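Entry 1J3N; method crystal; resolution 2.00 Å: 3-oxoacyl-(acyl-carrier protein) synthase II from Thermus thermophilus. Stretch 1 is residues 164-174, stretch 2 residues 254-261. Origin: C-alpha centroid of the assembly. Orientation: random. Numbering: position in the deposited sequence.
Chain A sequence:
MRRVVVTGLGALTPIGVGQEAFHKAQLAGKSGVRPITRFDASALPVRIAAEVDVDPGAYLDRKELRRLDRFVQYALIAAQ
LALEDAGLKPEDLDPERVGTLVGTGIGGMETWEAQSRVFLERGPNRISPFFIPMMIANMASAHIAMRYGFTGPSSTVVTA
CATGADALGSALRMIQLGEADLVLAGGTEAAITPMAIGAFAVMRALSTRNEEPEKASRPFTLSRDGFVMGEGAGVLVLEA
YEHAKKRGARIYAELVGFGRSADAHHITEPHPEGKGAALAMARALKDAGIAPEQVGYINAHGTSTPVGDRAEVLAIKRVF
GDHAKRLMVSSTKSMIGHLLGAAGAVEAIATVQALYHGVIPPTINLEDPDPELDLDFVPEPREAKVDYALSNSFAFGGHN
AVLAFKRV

Stretch 1 (164-174) GADALGSALRM
Stretch 2 254-261: ELVGFGRS

Helix 164-174 packs across strand 254-261 in 3-oxoacyl-(acyl-carrier protein) synthase II; both elements extend beyond the stretches at each end. Their axes approach to 8.7 Å, with 124° between N-to-C directions and a signed crossing angle of -124°, so the chains run obliquely opposed. The CA atoms of Asp-166 and Arg-260 lie 8.0 Å apart, those of Gly-169 and Phe-258 5.5 Å, and those of Leu-172 and Leu-255 7.4 Å. The helix keeps phi between -54° and -78° and psi between -29° and -49°, held by i to i+4 bonds such as Gly-169 N to Ala-165 O (2.8 Å) and Arg-173 N to Gly-169 O (3.1 Å). Apart from Val-256 (-100/-25), the strand is extended, from Glu-254 (-115/136) and Leu-255 (-89/103) to Arg-260 (-135/153) and Ser-261 (-160/175). Leu-255, Phe-258 and Arg-260 point CA-to-CB toward the helix, while Val-256 points away. Together the stretches bury 440 Å².

Phe-258 is the centre of the contact, with 123 Å² covered. Its chi1 of 178° (t) and chi2 of 39° lay one ring face over Gly-169, whose CA stands 3.4 Å from the ring centroid and 3° off the normal, a CH-pi contact; Gly-169 C is 3.5 Å from Phe-258 CE2. The missing side chain makes this possible: an ideal CB on Gly-169 would fall 2.1 Å from Phe-258 CD1, a clash. Polar atoms meet the ring edge near its plane, with Asp-166 OD1 3.9 Å from Phe-258 CZ and Arg-173 NE 3.8 Å from Phe-258 CD2.

Leu-172 and Leu-255, each with 68 Å² covered, extend the apolar patch. Leu-172 (chi1 167° t, chi2 68° p) and Leu-255 (chi1 174° t, chi2 50° p) point toward each other's stretch, bringing Leu-172 CB to 3.7 Å from Leu-255 CD2. Leu-172 CD1 rests 3.6 Å from Leu-255 O, and its CD2 lies 3.7 Å from Phe-258 CB, linking the leucine pair to the phenylalanine.

Charge joins the stretches at Asp-166. Its CA-to-CB bond points sideways, but chi1 of -155° (t) and chi2 of -19° carry the carboxylate nearer the strand. Arg-260 (m, t, m, with chi4 -178°) donates from NH1 to Asp-166 OD1 at 2.7 Å, with an N-H...O angle of 135°; this hydrogen bond is part of a salt bridge, and the acid approaches the edge of the guanidinium. Ser-170, chi1 -65° (m), turns back on its own helix, its OG donating to Asp-166 O at 2.7 Å.

Arg-173 (m, m, t, with chi4 -148°) likewise starts sideways and ends nearer the strand, where Phe-258 CB lies over one face of its guanidinium and Arg-173 NH2 comes within 3.6 Å of Phe-258 O. A water bridges the stretches here, donating to Val-256 O at 2.8 Å and accepting a weak 3.5 Å bond from Arg-173 NH1.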

# COMPACT_ATOMS: atom_id res chain seq x y z
N GLY A 164 -3.70 -3.78 8.30
CA GLY A 164 -3.97 -2.94 9.46
C GLY A 164 -2.78 -2.66 10.37
O GLY A 164 -2.64 -1.54 10.88
N ALA A 165 -1.95 -3.66 10.61
CA ALA A 165 -0.79 -3.50 11.48
C ALA A 165 0.35 -2.77 10.76
O ALA A 165 1.06 -1.95 11.35
CB ALA A 165 -0.33 -4.86 11.97
N ASP A 166 0.52 -3.08 9.48
CA ASP A 166 1.55 -2.48 8.63
C ASP A 166 1.24 -0.97 8.56
O ASP A 166 2.15 -0.13 8.67
CB ASP A 166 1.46 -3.11 7.23
CG ASP A 166 2.77 -3.06 6.46
OD1 ASP A 166 3.66 -2.24 6.80
OD2 ASP A 166 2.90 -3.82 5.48
N ALA A 167 -0.03 -0.64 8.37
CA ALA A 167 -0.44 0.76 8.28
C ALA A 167 -0.19 1.51 9.59
O ALA A 167 0.30 2.64 9.59
CB ALA A 167 -1.93 0.85 7.90
N LEU A 168 -0.54 0.88 10.71
CA LEU A 168 -0.34 1.49 12.02
C LEU A 168 1.15 1.66 12.32
O LEU A 168 1.58 2.71 12.80
CB LEU A 168 -1.01 0.64 13.11
CG LEU A 168 -2.53 0.84 13.20
CD1 LEU A 168 -3.17 -0.15 14.16
CD2 LEU A 168 -2.79 2.28 13.65
N GLY A 169 1.93 0.62 12.05
CA GLY A 169 3.36 0.70 12.29
C GLY A 169 4.01 1.73 11.38
O GLY A 169 4.97 2.39 11.77
N SER A 170 3.49 1.88 10.17
CA SER A 170 4.03 2.86 9.24
C SER A 170 3.70 4.28 9.68
O SER A 170 4.44 5.22 9.38
CB SER A 170 3.49 2.60 7.83
OG SER A 170 3.93 1.35 7.33
N ALA A 171 2.58 4.44 10.39
CA ALA A 171 2.16 5.75 10.89
C ALA A 171 3.05 6.03 12.09
O ALA A 171 3.43 7.16 12.35
CB ALA A 171 0.69 5.74 11.31
N LEU A 172 3.36 4.97 12.84
CA LEU A 172 4.25 5.09 13.99
C LEU A 172 5.54 5.73 13.51
O LEU A 172 6.03 6.69 14.12
CB LEU A 172 4.56 3.70 14.57
CG LEU A 172 5.72 3.62 15.58
CD1 LEU A 172 5.34 4.33 16.88
CD2 LEU A 172 6.04 2.16 15.86
N ARG A 173 6.08 5.20 12.42
CA ARG A 173 7.34 5.70 11.86
C ARG A 173 7.23 7.15 11.41
O ARG A 173 8.12 7.95 11.65
CB ARG A 173 7.77 4.84 10.67
CG ARG A 173 8.08 3.41 11.03
CD ARG A 173 9.08 3.31 12.19
NE ARG A 173 9.52 1.93 12.38
CZ ARG A 173 9.84 1.39 13.55
NH1 ARG A 173 9.78 2.12 14.66
NH2 ARG A 173 10.22 0.12 13.62
N MET A 174 6.12 7.46 10.75
CA MET A 174 5.82 8.78 10.26
C MET A 174 5.90 9.82 11.39
O MET A 174 6.43 10.92 11.20
CB MET A 174 4.42 8.76 9.66
CG MET A 174 4.08 9.83 8.66
SD MET A 174 2.38 9.50 8.08
CE MET A 174 2.67 8.32 6.80
N GLU A 254 0.66 3.21 24.79
CA GLU A 254 1.73 3.69 23.95
C GLU A 254 2.10 2.63 22.92
O GLU A 254 2.18 1.45 23.25
CB GLU A 254 2.97 4.02 24.79
CG GLU A 254 3.97 4.90 24.05
CD GLU A 254 5.35 4.88 24.68
OE1 GLU A 254 5.46 4.61 25.89
OE2 GLU A 254 6.33 5.16 23.95
N LEU A 255 2.28 3.04 21.67
CA LEU A 255 2.69 2.12 20.61
C LEU A 255 4.22 2.16 20.67
O LEU A 255 4.84 3.10 20.21
CB LEU A 255 2.20 2.59 19.24
CG LEU A 255 2.66 1.79 18.01
CD1 LEU A 255 2.42 0.32 18.22
CD2 LEU A 255 1.92 2.28 16.78
N VAL A 256 4.80 1.12 21.26
CA VAL A 256 6.25 1.05 21.44
C VAL A 256 7.05 0.20 20.43
O VAL A 256 8.25 0.44 20.23
CB VAL A 256 6.57 0.53 22.86
CG1 VAL A 256 5.95 1.46 23.90
CG2 VAL A 256 6.01 -0.87 23.03
N GLY A 257 6.41 -0.78 19.81
CA GLY A 257 7.15 -1.61 18.88
C GLY A 257 6.45 -1.96 17.59
O GLY A 257 5.23 -2.11 17.55
N PHE A 258 7.25 -2.10 16.53
CA PHE A 258 6.76 -2.45 15.20
C PHE A 258 7.75 -3.44 14.59
O PHE A 258 8.94 -3.14 14.45
CB PHE A 258 6.65 -1.17 14.35
CG PHE A 258 6.21 -1.40 12.93
CD1 PHE A 258 5.23 -2.34 12.63
CD2 PHE A 258 6.74 -0.63 11.90
CE1 PHE A 258 4.78 -2.51 11.31
CE2 PHE A 258 6.30 -0.79 10.58
CZ PHE A 258 5.32 -1.73 10.29
N GLY A 259 7.28 -4.63 14.26
CA GLY A 259 8.17 -5.62 13.68
C GLY A 259 7.59 -6.30 12.46
O GLY A 259 6.42 -6.69 12.45
N ARG A 260 8.40 -6.43 11.43
CA ARG A 260 7.96 -7.05 10.19
C ARG A 260 8.95 -8.05 9.63
O ARG A 260 10.15 -7.95 9.86
CB ARG A 260 7.68 -5.97 9.16
CG ARG A 260 6.41 -5.18 9.43
CD ARG A 260 6.19 -4.16 8.34
NE ARG A 260 7.33 -3.26 8.22
CZ ARG A 260 7.40 -2.24 7.38
NH1 ARG A 260 6.38 -1.98 6.57
NH2 ARG A 260 8.48 -1.46 7.35
N SER A 261 8.43 -9.01 8.87
CA SER A 261 9.25 -10.02 8.25
C SER A 261 8.45 -10.64 7.10
O SER A 261 7.28 -10.32 6.90
CB SER A 261 9.63 -11.10 9.26
OG SER A 261 8.61 -12.08 9.36
O HOH W 1 9.54 1.85 18.14